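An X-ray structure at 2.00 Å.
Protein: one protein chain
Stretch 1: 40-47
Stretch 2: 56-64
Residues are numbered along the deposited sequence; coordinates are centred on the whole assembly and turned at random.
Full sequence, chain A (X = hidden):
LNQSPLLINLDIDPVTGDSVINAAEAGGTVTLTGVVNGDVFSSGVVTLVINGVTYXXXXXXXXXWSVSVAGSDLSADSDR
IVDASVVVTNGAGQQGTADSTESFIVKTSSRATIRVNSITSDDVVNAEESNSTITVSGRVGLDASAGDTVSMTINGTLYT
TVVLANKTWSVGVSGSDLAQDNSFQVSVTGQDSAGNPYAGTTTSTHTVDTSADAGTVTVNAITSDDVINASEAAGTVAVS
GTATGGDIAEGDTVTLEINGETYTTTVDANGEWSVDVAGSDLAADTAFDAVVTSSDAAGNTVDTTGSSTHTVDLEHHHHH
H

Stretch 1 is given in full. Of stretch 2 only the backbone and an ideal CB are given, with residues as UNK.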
ATOM      1  N   VAL A  40     -60.505  -9.318  17.553  1.00 41.18           N
ATOM      2  CA  VAL A  40     -60.832  -7.930  17.276  1.00 41.50           C
ATOM      3  C   VAL A  40     -60.676  -7.066  18.541  1.00 39.50           C
ATOM      4  O   VAL A  40     -60.917  -7.530  19.655  1.00 38.65           O
ATOM      5  CB  VAL A  40     -62.285  -7.841  16.746  1.00 44.12           C
ATOM      6  CG1 VAL A  40     -62.724  -6.396  16.627  1.00 45.04           C
ATOM      7  CG2 VAL A  40     -62.410  -8.561  15.400  1.00 46.13           C
ATOM      8  N   PHE A  41     -60.207  -5.837  18.378  1.00 39.15           N
ATOM      9  CA  PHE A  41     -60.024  -4.931  19.505  1.00 38.07           C
ATOM     10  C   PHE A  41     -60.161  -3.487  19.011  1.00 39.36           C
ATOM     11  O   PHE A  41     -60.093  -3.240  17.805  1.00 40.94           O
ATOM     12  CB  PHE A  41     -58.687  -5.206  20.213  1.00 36.44           C
ATOM     13  CG  PHE A  41     -57.472  -5.089  19.326  1.00 36.08           C
ATOM     14  CD1 PHE A  41     -56.883  -3.862  19.094  1.00 36.36           C
ATOM     15  CD2 PHE A  41     -56.938  -6.210  18.706  1.00 36.03           C
ATOM     16  CE1 PHE A  41     -55.737  -3.758  18.281  1.00 36.28           C
ATOM     17  CE2 PHE A  41     -55.811  -6.112  17.884  1.00 36.20           C
ATOM     18  CZ  PHE A  41     -55.217  -4.876  17.669  1.00 36.11           C
ATOM     19  N   SER A  42     -60.397  -2.541  19.918  1.00 39.38           N
ATOM     20  CA  SER A  42     -60.607  -1.160  19.496  1.00 41.14           C
ATOM     21  C   SER A  42     -59.470  -0.209  19.873  1.00 41.00           C
ATOM     22  O   SER A  42     -59.422   0.922  19.383  1.00 42.58           O
ATOM     23  CB  SER A  42     -61.945  -0.642  20.060  1.00 42.49           C
ATOM     24  OG  SER A  42     -62.011  -0.779  21.472  1.00 41.41           O
ATOM     25  N   SER A  43     -58.550  -0.659  20.729  1.00 39.44           N
ATOM     26  CA  SER A  43     -57.310   0.070  20.960  1.00 38.92           C
ATOM     27  C   SER A  43     -56.301  -0.857  21.609  1.00 37.34           C
ATOM     28  O   SER A  43     -56.652  -1.942  22.089  1.00 35.98           O
ATOM     29  CB  SER A  43     -57.520   1.306  21.842  1.00 39.93           C
ATOM     30  OG  SER A  43     -57.944   0.943  23.143  1.00 39.65           O
ATOM     31  N   GLY A  44     -55.049  -0.423  21.631  1.00 36.85           N
ATOM     32  CA  GLY A  44     -54.001  -1.183  22.282  1.00 35.96           C
ATOM     33  C   GLY A  44     -52.748  -0.359  22.521  1.00 36.04           C
ATOM     34  O   GLY A  44     -52.565   0.700  21.910  1.00 36.64           O
ATOM     35  N   VAL A  45     -51.909  -0.846  23.433  1.00 35.64           N
ATOM     36  CA  VAL A  45     -50.641  -0.213  23.781  1.00 36.11           C
ATOM     37  C   VAL A  45     -49.507  -1.209  23.623  1.00 35.32           C
ATOM     38  O   VAL A  45     -49.445  -2.204  24.348  1.00 34.84           O
ATOM     39  CB  VAL A  45     -50.621   0.322  25.228  1.00 37.34           C
ATOM     40  CG1 VAL A  45     -49.265   0.986  25.554  1.00 37.88           C
ATOM     41  CG2 VAL A  45     -51.810   1.266  25.489  1.00 38.89           C
ATOM     42  N   VAL A  46     -48.623  -0.939  22.661  1.00 35.15           N
ATOM     43  CA  VAL A  46     -47.377  -1.692  22.499  1.00 34.29           C
ATOM     44  C   VAL A  46     -46.229  -1.089  23.307  1.00 34.80           C
ATOM     45  O   VAL A  46     -45.943   0.106  23.218  1.00 35.41           O
ATOM     46  CB  VAL A  46     -46.950  -1.770  21.023  1.00 34.33           C
ATOM     47  CG1 VAL A  46     -45.564  -2.413  20.890  1.00 33.68           C
ATOM     48  CG2 VAL A  46     -47.985  -2.535  20.218  1.00 34.05           C
ATOM     49  N   THR A  47     -45.603  -1.938  24.119  1.00 34.74           N
ATOM     50  CA  THR A  47     -44.430  -1.564  24.891  1.00 35.49           C
ATOM     51  C   THR A  47     -43.197  -2.320  24.386  1.00 34.92           C
ATOM     52  O   THR A  47     -43.211  -3.547  24.275  1.00 33.88           O
ATOM     53  CB  THR A  47     -44.650  -1.839  26.388  1.00 36.33           C
ATOM     54  OG1 THR A  47     -45.785  -1.082  26.833  1.00 37.87           O
ATOM     55  CG2 THR A  47     -43.429  -1.427  27.208  1.00 37.44           C
ATOM     56  N   UNK A  56     -43.037   3.257  23.753  1.00 39.06           N
ATOM     57  CA  UNK A  56     -44.463   2.947  23.718  1.00 40.28           C
ATOM     58  C   UNK A  56     -45.169   3.595  22.552  1.00 39.88           C
ATOM     59  O   UNK A  56     -44.804   4.668  22.106  1.00 40.86           O
ATOM     60  CB  UNK A  56     -45.130   3.385  25.024  1.00 40.28           C
ATOM     61  N   UNK A  57     -46.212   2.943  22.075  1.00 38.75           N
ATOM     62  CA  UNK A  57     -47.037   3.544  21.042  1.00 39.78           C
ATOM     63  C   UNK A  57     -48.435   2.938  21.021  1.00 39.93           C
ATOM     64  O   UNK A  57     -48.680   1.939  21.690  1.00 38.19           O
ATOM     65  CB  UNK A  57     -46.372   3.380  19.674  1.00 39.78           C
ATOM     66  N   UNK A  58     -49.311   3.517  20.200  1.00 42.22           N
ATOM     67  CA  UNK A  58     -50.663   3.007  19.987  1.00 44.69           C
ATOM     68  C   UNK A  58     -50.684   1.974  18.896  1.00 43.73           C
ATOM     69  O   UNK A  58     -49.714   1.870  18.138  1.00 43.08           O
ATOM     70  CB  UNK A  58     -51.626   4.145  19.644  1.00 44.69           C
ATOM     71  N   UNK A  59     -51.760   1.188  18.823  1.00 42.38           N
ATOM     72  CA  UNK A  59     -51.946   0.365  17.640  1.00 42.51           C
ATOM     73  C   UNK A  59     -53.062   0.978  16.789  1.00 44.79           C
ATOM     74  O   UNK A  59     -54.116   1.401  17.283  1.00 46.21           O
ATOM     75  CB  UNK A  59     -52.272  -1.080  18.022  1.00 42.51           C
ATOM     76  N   UNK A  60     -52.787   1.045  15.498  1.00 45.72           N
ATOM     77  CA  UNK A  60     -53.665   1.658  14.525  1.00 48.60           C
ATOM     78  C   UNK A  60     -54.916   0.814  14.344  1.00 49.22           C
ATOM     79  O   UNK A  60     -54.957  -0.350  14.775  1.00 47.60           O
ATOM     80  CB  UNK A  60     -52.943   1.846  13.189  1.00 48.60           C
ATOM     81  N   UNK A  61     -55.967   1.407  13.771  1.00 51.97           N
ATOM     82  CA  UNK A  61     -57.187   0.599  13.708  1.00 52.49           C
ATOM     83  C   UNK A  61     -56.960  -0.669  12.883  1.00 51.89           C
ATOM     84  O   UNK A  61     -57.552  -1.699  13.189  1.00 50.72           O
ATOM     85  CB  UNK A  61     -58.337   1.415  13.114  1.00 52.49           C
ATOM     86  N   UNK A  62     -56.065  -0.614  11.900  1.00 52.51           N
ATOM     87  CA  UNK A  62     -55.759  -1.804  11.107  1.00 52.26           C
ATOM     88  C   UNK A  62     -54.777  -2.767  11.785  1.00 48.89           C
ATOM     89  O   UNK A  62     -54.191  -3.612  11.116  1.00 49.71           O
ATOM     90  CB  UNK A  62     -55.189  -1.376   9.753  1.00 52.26           C
ATOM     91  N   UNK A  63     -54.573  -2.634  13.092  1.00 45.70           N
ATOM     92  CA  UNK A  63     -53.709  -3.572  13.781  1.00 43.47           C
ATOM     93  C   UNK A  63     -52.216  -3.304  13.704  1.00 42.01           C
ATOM     94  O   UNK A  63     -51.442  -3.953  14.411  1.00 40.80           O
ATOM     95  CB  UNK A  63     -53.976  -4.974  13.229  1.00 43.47           C
ATOM     96  N   UNK A  64     -51.794  -2.386  12.837  1.00 42.61           N
ATOM     97  CA  UNK A  64     -50.372  -2.066  12.740  1.00 41.69           C
ATOM     98  C   UNK A  64     -49.946  -1.064  13.807  1.00 40.13           C
ATOM     99  O   UNK A  64     -50.775  -0.410  14.437  1.00 40.18           O
ATOM    100  CB  UNK A  64     -50.049  -1.515  11.350  1.00 41.69           C
TER

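Strand 56-58 runs antiparallel to strand 43-47, with an angle of 159° between their directions. At position 56 the backbone is extended and CA-to-CB points to the face of the sheet that carries Val 45 and Thr 47. The ideal CB lies 4.9 Å from Thr 47 OG1 and 4.8 Å from Val 45 CG1, a mixed setting that would accept small polar or beta-branched side chains. The residue is Ser 56; its OG comes to 3.8 Å from Thr 47 OG1, while its CA makes a CA-H...O contact with Val 46 O at 3.2 Å.

Position 57 forms the hydrogen-bonded pair with Val 46, and its side chain shares that residue's face. The backbone suits beta-branched residues, and the nearby valine favours some apolar surface. Thr 57 combines a hydroxyl with a methyl, and the methyl turns to the valine, CG2 lying 4.2 Å from Val 46 CB. Its backbone bonds in both directions: Val 46 N donates to Thr 57 O (3.0 Å) and Thr 57 N to Val 46 O (3.1 Å).

Position 58, paired with Val 45, projects to the same face as 56. Its ideal CB is 4.2 Å from Gly 44 O, an acceptor that leaves polar residues or a simple strand former equally plausible. Asn 58 occupies it, and water 3 bridges the gap by donating to both Gly 44 O (3.0 Å) and Asn 58 OD1 (2.8 Å).

Position 59 points toward stretch 1, its ideal CB 4.4 Å from Phe 41 CE1 and 5.0 Å from Val 46 CG2. An apolar side chain of moderate size, such as valine, isoleucine or leucine, is expected. Val 59 reaches the edge of the phenylalanine ring with CG2, 3.3 Å from Phe 41 CE1, and approaches Val 46 CG2 with CG1 at 4.3 Å. An ideal CB on Gly 44 would lie 2.8 Å from Val 59 CG1, a clash. Val 59 N donates to Gly 44 O (3.2 Å).

Positions 60, 61 and 62 point away from stretch 1, so a type I turn from 60 to 63 is the main guide. Polar residues suit 60 and 62, and a phi of -61° at 61 admits proline. They are Asn 60, Pro 61 and Asn 62. Asn 60 O accepts from the backbone N of residue 63 at 2.9 Å, closing the turn, and water 1 donates to both Pro 61 O (2.8 Å) and Phe 41 O (3.2 Å). At 63, phi is positive and a CB would jam against the preceding carbonyl, which calls for glycine; Gly 63 CA lies 4.4 Å from Phe 41 CZ. Position 64 points away and stretch 1 sets no demand there; many residues would do. It is Thr 64, whose OG1 accepts from Asn 60 ND2 (2.8 Å) and donates to Asn 62 OD1 (2.6 Å), tying the turn together.

Stretch 2 (56-64) STNVNPNGT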
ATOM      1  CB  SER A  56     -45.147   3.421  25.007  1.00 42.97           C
ATOM      2  OG  SER A  56     -44.916   2.498  26.057  1.00 45.10           O
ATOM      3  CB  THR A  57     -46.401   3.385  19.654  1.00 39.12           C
ATOM      4  OG1 THR A  57     -47.072   4.254  18.739  1.00 40.44           O
ATOM      5  CG2 THR A  57     -46.528   1.955  19.163  1.00 37.70           C
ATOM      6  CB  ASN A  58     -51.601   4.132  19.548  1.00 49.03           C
ATOM      7  CG  ASN A  58     -52.126   4.920  20.695  1.00 52.85           C
ATOM      8  OD1 ASN A  58     -52.187   4.415  21.810  1.00 56.13           O
ATOM      9  ND2 ASN A  58     -52.510   6.172  20.446  1.00 57.38           N
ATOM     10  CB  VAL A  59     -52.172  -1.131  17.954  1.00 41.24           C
ATOM     11  CG1 VAL A  59     -52.088  -1.402  19.425  1.00 39.65           C
ATOM     12  CG2 VAL A  59     -53.406  -1.644  17.297  1.00 41.65           C
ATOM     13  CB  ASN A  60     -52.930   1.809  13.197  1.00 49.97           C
ATOM     14  CG  ASN A  60     -51.666   2.645  13.321  1.00 50.26           C
ATOM     15  OD1 ASN A  60     -51.634   3.643  14.038  1.00 51.57           O
ATOM     16  ND2 ASN A  60     -50.610   2.225  12.632  1.00 50.27           N
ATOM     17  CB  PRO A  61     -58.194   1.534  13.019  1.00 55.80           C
ATOM     18  CG  PRO A  61     -57.704   2.915  13.346  1.00 56.43           C
ATOM     19  CD  PRO A  61     -56.194   2.800  13.344  1.00 54.67           C
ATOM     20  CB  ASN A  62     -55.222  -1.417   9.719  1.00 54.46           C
ATOM     21  CG  ASN A  62     -53.791  -0.882   9.752  1.00 54.02           C
ATOM     22  OD1 ASN A  62     -53.249  -0.569  10.813  1.00 52.11           O
ATOM     23  ND2 ASN A  62     -53.172  -0.779   8.570  1.00 55.57           N
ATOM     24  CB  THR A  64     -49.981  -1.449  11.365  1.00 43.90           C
ATOM     25  OG1 THR A  64     -50.655  -0.194  11.201  1.00 45.17           O
ATOM     26  CG2 THR A  64     -50.327  -2.375  10.207  1.00 45.55           C
TER
HETATM   27  O   HOH W   1     -57.813  -2.909  15.646  1.00 51.76           O
HETATM   28  O   HOH W   2     -57.285   1.698  17.071  1.00 52.32           O
HETATM   29  O   HOH W   3     -54.174   2.895  23.087  1.00 37.67           O
HETATM   30  O   HOH W   4     -54.935   2.027  19.773  1.00 38.38           O
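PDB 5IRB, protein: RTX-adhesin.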